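Local coordinates for protein 16 kDa beta-galactoside-binding lectin (Gallus gallus, PDB 1QMJ) that binds beta-galactosides such as lactose as a homodimeric galectin, and may take part in regulating differentiation, at residues A[97-101]-A[102-106]; A[118-121]-A[122-126]. One frame throughout, in Å; residues are numbered along the deposited sequence.

Both contacts are local places where the chain reverses, on opposite sides of the chain's centre, about 17 Å apart between centres and about 9 Å between nearest atoms. Both are partly buried, each joining an apolar inner part to exposed residues. Contact 1 closes the hairpin of strands 94-98 and 103-107, at one border, within the chain, of the five-stranded sheet. Contact 2 carries the chain from strand 117-122 of the other sheet to strand 124-131, the opposite border within the chain. Their chemistry differs accordingly: residues 97-106 are tied by backbone hydrogen bonds, with an ion pair on the exposed face, whereas residues 118-126 meet across the bend through buried apolar side chains.

Contact 1 (A[97-101]-A[102-106]); sequences VKVPE and VEFEF
Val97 and Phe104 face each other as a hydrogen-bonded antiparallel pair, with Val97 N bonded to Phe104 O at 2.9 Å and Phe104 N to Val97 O at 2.7 Å. Both bonds are nearly straight at the hydrogen. Beyond them Val99 N reaches Val102 O at 3.1 Å, holding the chain together just before it turns through Pro100 and Glu101; the proline ring restrains phi, here -45°, a value suited to a turn.

The side chains of the paired residues divide between two faces. Lys98 and Glu103, a non-hydrogen-bonded pair, run side by side on the exposed one. Glu103 is stretched out, with CG anti to the backbone N (chi1 170°), whereas the Lys98 chain bends at chi2 and chi3 and its CD passes 3.3 Å from Glu103 OE2. The salt bridge itself is rather long, Lys98 NZ to Glu103 OE2 measuring 3.6 Å, and a water accepts from the ammonium while donating to the same carboxylate oxygen. Long, flexible charged residues can thus pair here while staying hydrated.

On the buried face, Val97 CB lies 4.1 Å from Phe104 CB. The buried turn residue Val99 has CG1 anti to the carbonyl carbon (chi1 -68°), which leaves CG2 close against Val102 O at 3.0 Å and, more loosely, 4.2 Å from Phe104 CE2, oblique to the ring. At the more open edge, Val102 CG1 stands above one ring face, toward the rim. Phe104 packs further on Pro77 and Phe44, and touches Lys73, a predicted galactoside-binding residue.

The charged Lys98-Glu103 pair outside and the apolar Val97-Phe104 pair inside are characteristic of a beta hairpin at the border, within the chain, of a sandwich sheet, here in the galectin carbohydrate-recognition domain.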
ATOM      1  N   VAL A  97       2.826 -18.708  -0.834  1.00 25.76           N
ATOM      2  CA  VAL A  97       2.789 -17.833   0.333  1.00 26.01           C
ATOM      3  C   VAL A  97       3.813 -18.348   1.321  1.00 26.42           C
ATOM      4  O   VAL A  97       3.706 -19.471   1.824  1.00 28.61           O
ATOM      5  CB  VAL A  97       1.398 -17.846   0.972  1.00 23.14           C
ATOM      6  CG1 VAL A  97       1.282 -16.889   2.161  1.00 22.75           C
ATOM      7  CG2 VAL A  97       0.287 -17.438   0.002  1.00 21.32           C
ATOM      8  N   LYS A  98       4.811 -17.539   1.595  1.00 28.04           N
ATOM      9  CA  LYS A  98       5.856 -17.958   2.526  1.00 28.92           C
ATOM     10  C   LYS A  98       5.946 -17.083   3.753  1.00 28.36           C
ATOM     11  O   LYS A  98       5.955 -15.846   3.660  1.00 26.34           O
ATOM     12  CB  LYS A  98       7.260 -17.929   1.900  1.00 32.57           C
ATOM     13  CG  LYS A  98       7.286 -17.543   0.428  1.00 41.36           C
ATOM     14  CD  LYS A  98       8.072 -18.544  -0.429  1.00 49.49           C
ATOM     15  CE  LYS A  98       9.591 -18.437  -0.255  1.00 53.88           C
ATOM     16  NZ  LYS A  98      10.340 -19.050  -1.366  1.00 56.91           N
ATOM     17  N   VAL A  99       6.007 -17.795   4.841  1.00 27.98           N
ATOM     18  CA  VAL A  99       6.170 -17.239   6.166  1.00 31.62           C
ATOM     19  C   VAL A  99       7.432 -17.854   6.734  1.00 34.48           C
ATOM     20  O   VAL A  99       7.982 -18.801   6.134  1.00 33.35           O
ATOM     21  CB  VAL A  99       4.977 -17.577   7.064  1.00 31.46           C
ATOM     22  CG1 VAL A  99       3.682 -16.889   6.632  1.00 30.60           C
ATOM     23  CG2 VAL A  99       4.659 -19.072   7.103  1.00 34.80           C
ATOM     24  N   PRO A 100       8.097 -17.350   7.617  1.00 39.33           N
ATOM     25  CA  PRO A 100       9.377 -17.951   8.020  1.00 43.76           C
ATOM     26  C   PRO A 100       9.456 -19.481   8.223  1.00 46.61           C
ATOM     27  O   PRO A 100      10.480 -20.092   7.914  1.00 49.66           O
ATOM     28  CB  PRO A 100       9.734 -17.174   9.292  1.00 43.01           C
ATOM     29  CG  PRO A 100       8.382 -16.761   9.835  1.00 41.93           C
ATOM     30  CD  PRO A 100       7.663 -16.329   8.587  1.00 40.15           C
ATOM     31  N   GLU A 101       8.372 -20.102   8.680  1.00 47.55           N
ATOM     32  CA  GLU A 101       8.381 -21.543   8.941  1.00 48.99           C
ATOM     33  C   GLU A 101       7.854 -22.443   7.826  1.00 47.50           C
ATOM     34  O   GLU A 101       8.413 -23.512   7.562  1.00 45.57           O
ATOM     35  CB  GLU A 101       7.585 -21.855  10.217  1.00 53.03           C
ATOM     36  CG  GLU A 101       7.829 -20.902  11.378  1.00 59.23           C
ATOM     37  CD  GLU A 101       6.771 -19.809  11.489  1.00 61.73           C
ATOM     38  OE1 GLU A 101       6.475 -19.132  10.478  1.00 59.17           O
ATOM     39  OE2 GLU A 101       6.234 -19.629  12.604  1.00 67.06           O
ATOM     40  N   VAL A 102       6.768 -22.020   7.187  1.00 44.46           N
ATOM     41  CA  VAL A 102       6.136 -22.822   6.152  1.00 41.13           C
ATOM     42  C   VAL A 102       5.856 -22.067   4.858  1.00 38.94           C
ATOM     43  O   VAL A 102       5.695 -20.845   4.851  1.00 37.25           O
ATOM     44  CB  VAL A 102       4.771 -23.365   6.660  1.00 40.66           C
ATOM     45  CG1 VAL A 102       4.225 -24.409   5.715  1.00 42.98           C
ATOM     46  CG2 VAL A 102       4.901 -23.925   8.057  1.00 43.15           C
ATOM     47  N   GLU A 103       5.817 -22.812   3.762  1.00 35.21           N
ATOM     48  CA  GLU A 103       5.480 -22.255   2.470  1.00 32.14           C
ATOM     49  C   GLU A 103       4.164 -22.926   2.093  1.00 32.28           C
ATOM     50  O   GLU A 103       4.046 -24.156   2.141  1.00 31.66           O
ATOM     51  CB  GLU A 103       6.536 -22.576   1.422  1.00 33.14           C
ATOM     52  CG  GLU A 103       6.103 -22.211   0.009  1.00 42.41           C
ATOM     53  CD  GLU A 103       7.139 -22.561  -1.036  1.00 51.14           C
ATOM     54  OE1 GLU A 103       7.202 -23.743  -1.449  1.00 55.70           O
ATOM     55  OE2 GLU A 103       7.891 -21.651  -1.445  1.00 54.40           O
ATOM     56  N   PHE A 104       3.159 -22.114   1.797  1.00 29.35           N
ATOM     57  CA  PHE A 104       1.851 -22.597   1.406  1.00 25.03           C
ATOM     58  C   PHE A 104       1.753 -22.448  -0.095  1.00 24.77           C
ATOM     59  O   PHE A 104       2.304 -21.514  -0.664  1.00 26.32           O
ATOM     60  CB  PHE A 104       0.756 -21.782   2.094  1.00 22.91           C
ATOM     61  CG  PHE A 104       0.725 -21.949   3.594  1.00 25.56           C
ATOM     62  CD1 PHE A 104       0.198 -23.109   4.169  1.00 22.79           C
ATOM     63  CD2 PHE A 104       1.209 -20.947   4.432  1.00 24.52           C
ATOM     64  CE1 PHE A 104       0.151 -23.264   5.558  1.00 22.02           C
ATOM     65  CE2 PHE A 104       1.167 -21.093   5.826  1.00 23.81           C
ATOM     66  CZ  PHE A 104       0.636 -22.255   6.388  1.00 21.67           C
ATOM     67  N   GLU A 105       1.101 -23.400  -0.744  1.00 24.35           N
ATOM     68  CA  GLU A 105       0.944 -23.352  -2.184  1.00 27.25           C
ATOM     69  C   GLU A 105      -0.534 -23.496  -2.493  1.00 26.35           C
ATOM     70  O   GLU A 105      -1.257 -24.153  -1.753  1.00 26.62           O
ATOM     71  CB  GLU A 105       1.751 -24.473  -2.835  1.00 31.91           C
ATOM     72  CG  GLU A 105       3.245 -24.344  -2.589  1.00 43.23           C
ATOM     73  CD  GLU A 105       4.028 -25.563  -3.033  1.00 50.06           C
ATOM     74  OE1 GLU A 105       4.133 -25.787  -4.257  1.00 54.56           O
ATOM     75  OE2 GLU A 105       4.544 -26.291  -2.155  1.00 55.40           O
ATOM     76  N   PHE A 106      -0.984 -22.860  -3.567  1.00 25.73           N
ATOM     77  CA  PHE A 106      -2.385 -22.912  -3.963  1.00 26.61           C
ATOM     78  C   PHE A 106      -2.397 -22.764  -5.479  1.00 28.10           C
ATOM     79  O   PHE A 106      -1.743 -21.878  -6.021  1.00 28.02           O
ATOM     80  CB  PHE A 106      -3.152 -21.760  -3.293  1.00 26.00           C
ATOM     81  CG  PHE A 106      -4.647 -21.831  -3.464  1.00 26.50           C
ATOM     82  CD1 PHE A 106      -5.394 -22.797  -2.800  1.00 26.24           C
ATOM     83  CD2 PHE A 106      -5.315 -20.913  -4.275  1.00 29.27           C
ATOM     84  CE1 PHE A 106      -6.782 -22.850  -2.941  1.00 27.72           C
ATOM     85  CE2 PHE A 106      -6.703 -20.958  -4.422  1.00 26.95           C
ATOM     86  CZ  PHE A 106      -7.436 -21.926  -3.753  1.00 24.07           C
TER
HETATM   87  O   HOH W   1       9.524 -20.493  -3.947  1.00 63.90           O

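Contact 2 (A[118-121]-A[122-126]); sequences LAVE and GDFKV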
ATOM      1  N   LEU A 118      -4.831  -5.936  -3.917  1.00 20.98           N
ATOM      2  CA  LEU A 118      -4.326  -6.530  -2.682  1.00 19.01           C
ATOM      3  C   LEU A 118      -5.138  -5.913  -1.558  1.00 18.70           C
ATOM      4  O   LEU A 118      -5.361  -4.711  -1.549  1.00 20.39           O
ATOM      5  CB  LEU A 118      -2.835  -6.199  -2.487  1.00 21.09           C
ATOM      6  CG  LEU A 118      -2.111  -6.587  -1.180  1.00 25.97           C
ATOM      7  CD1 LEU A 118      -2.071  -8.088  -0.994  1.00 27.70           C
ATOM      8  CD2 LEU A 118      -0.692  -6.055  -1.192  1.00 27.74           C
ATOM      9  N   ALA A 119      -5.626  -6.733  -0.639  1.00 19.08           N
ATOM     10  CA  ALA A 119      -6.387  -6.225   0.492  1.00 18.05           C
ATOM     11  C   ALA A 119      -6.082  -7.051   1.729  1.00 19.33           C
ATOM     12  O   ALA A 119      -5.941  -8.270   1.650  1.00 19.11           O
ATOM     13  CB  ALA A 119      -7.868  -6.255   0.194  1.00 21.04           C
ATOM     14  N   VAL A 120      -5.914  -6.380   2.860  1.00 21.76           N
ATOM     15  CA  VAL A 120      -5.639  -7.057   4.124  1.00 24.22           C
ATOM     16  C   VAL A 120      -6.830  -6.769   5.020  1.00 27.95           C
ATOM     17  O   VAL A 120      -7.222  -5.614   5.167  1.00 30.85           O
ATOM     18  CB  VAL A 120      -4.352  -6.524   4.804  1.00 24.30           C
ATOM     19  CG1 VAL A 120      -4.140  -7.226   6.136  1.00 22.39           C
ATOM     20  CG2 VAL A 120      -3.138  -6.736   3.895  1.00 20.69           C
ATOM     21  N   GLU A 121      -7.430  -7.814   5.581  1.00 30.17           N
ATOM     22  CA  GLU A 121      -8.586  -7.649   6.459  1.00 31.69           C
ATOM     23  C   GLU A 121      -8.487  -8.505   7.721  1.00 29.91           C
ATOM     24  O   GLU A 121      -7.615  -9.372   7.845  1.00 27.89           O
ATOM     25  CB  GLU A 121      -9.891  -7.943   5.704  1.00 34.33           C
ATOM     26  CG  GLU A 121      -9.988  -9.343   5.123  1.00 44.79           C
ATOM     27  CD  GLU A 121     -11.261  -9.565   4.316  1.00 52.66           C
ATOM     28  OE1 GLU A 121     -11.535  -8.765   3.390  1.00 56.22           O
ATOM     29  OE2 GLU A 121     -11.983 -10.549   4.599  1.00 55.77           O
ATOM     30  N   GLY A 122      -9.381  -8.240   8.665  1.00 27.13           N
ATOM     31  CA  GLY A 122      -9.382  -8.983   9.907  1.00 30.25           C
ATOM     32  C   GLY A 122      -8.493  -8.387  10.981  1.00 32.82           C
ATOM     33  O   GLY A 122      -8.146  -7.199  10.959  1.00 34.19           O
ATOM     34  N   ASP A 123      -8.108  -9.236  11.923  1.00 34.53           N
ATOM     35  CA  ASP A 123      -7.287  -8.828  13.048  1.00 32.63           C
ATOM     36  C   ASP A 123      -5.796  -8.865  12.766  1.00 32.88           C
ATOM     37  O   ASP A 123      -5.050  -9.636  13.379  1.00 31.19           O
ATOM     38  CB  ASP A 123      -7.632  -9.686  14.260  1.00 35.36           C
ATOM     39  CG  ASP A 123      -9.114  -9.664  14.574  1.00 37.69           C
ATOM     40  OD1 ASP A 123      -9.672  -8.559  14.732  1.00 40.62           O
ATOM     41  OD2 ASP A 123      -9.728 -10.747  14.630  1.00 38.72           O
ATOM     42  N   PHE A 124      -5.372  -8.015  11.835  1.00 32.42           N
ATOM     43  CA  PHE A 124      -3.971  -7.905  11.457  1.00 30.34           C
ATOM     44  C   PHE A 124      -3.663  -6.418  11.368  1.00 30.15           C
ATOM     45  O   PHE A 124      -4.486  -5.630  10.893  1.00 29.68           O
ATOM     46  CB  PHE A 124      -3.722  -8.577  10.100  1.00 25.03           C
ATOM     47  CG  PHE A 124      -2.262  -8.763   9.758  1.00 23.12           C
ATOM     48  CD1 PHE A 124      -1.483  -9.689  10.442  1.00 21.43           C
ATOM     49  CD2 PHE A 124      -1.678  -8.042   8.721  1.00 24.48           C
ATOM     50  CE1 PHE A 124      -0.151  -9.900  10.104  1.00 19.68           C
ATOM     51  CE2 PHE A 124      -0.340  -8.248   8.373  1.00 23.98           C
ATOM     52  CZ  PHE A 124       0.421  -9.181   9.067  1.00 22.96           C
ATOM     53  N   LYS A 125      -2.508  -6.028  11.888  1.00 31.22           N
ATOM     54  CA  LYS A 125      -2.089  -4.639  11.845  1.00 31.34           C
ATOM     55  C   LYS A 125      -0.917  -4.527  10.865  1.00 28.48           C
ATOM     56  O   LYS A 125       0.176  -5.026  11.126  1.00 25.52           O
ATOM     57  CB  LYS A 125      -1.673  -4.160  13.238  1.00 33.82           C
ATOM     58  CG  LYS A 125      -1.400  -2.676  13.321  1.00 38.67           C
ATOM     59  CD  LYS A 125      -0.621  -2.324  14.580  1.00 46.20           C
ATOM     60  CE  LYS A 125       0.794  -2.900  14.549  1.00 48.21           C
ATOM     61  NZ  LYS A 125       1.624  -2.356  13.428  1.00 48.19           N
ATOM     62  N   VAL A 126      -1.184  -3.937   9.705  1.00 28.14           N
ATOM     63  CA  VAL A 126      -0.173  -3.758   8.674  1.00 28.74           C
ATOM     64  C   VAL A 126       0.846  -2.706   9.121  1.00 28.71           C
ATOM     65  O   VAL A 126       0.491  -1.653   9.664  1.00 27.85           O
ATOM     66  CB  VAL A 126      -0.809  -3.320   7.327  1.00 29.18           C
ATOM     67  CG1 VAL A 126       0.246  -3.260   6.226  1.00 29.34           C
ATOM     68  CG2 VAL A 126      -1.921  -4.272   6.939  1.00 29.17           C
TER
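Residues 118-126 form a crossing between the two sheets of the galectin beta sandwich, where Val120 before the bend packs on Phe124 and Val126 after it. Val120 CG1 is the central methyl: it lies 3.7 Å from Phe124 CD2, approaching the ring obliquely, and 3.8 Å from Val126 CG2. With CG1 anti to the backbone N of Val120 (chi1 178°), that branch meets both partners, while CB and CG2 also lie against Val126 CG2. Phe124 and Val126 are two residues apart on a strand, which puts both side chains on the inward face to meet it. The phenyl continues the apolar layer by stacking on Phe29 and touching Val18 and Ile22.

Gly122 begins the bend at phi 89° and psi -158°, where a beta carbon would be jammed against Glu121 O, so glycine fits the backbone. An inverse gamma turn centred on Asp123 follows, with a weak bond from Phe124 N to Gly122 O of 3.0 Å. The polar ends find partners in neighbouring segments: Asp123 OD2 accepts from the backbone N of Lys27, and Glu121 OE1 is weakly bonded to Asn32 ND2.

With valine and phenylalanine turned inward and Glu121 and Asp123 at the more open bend, the tie between the arms rests on dispersion and burial of apolar surface.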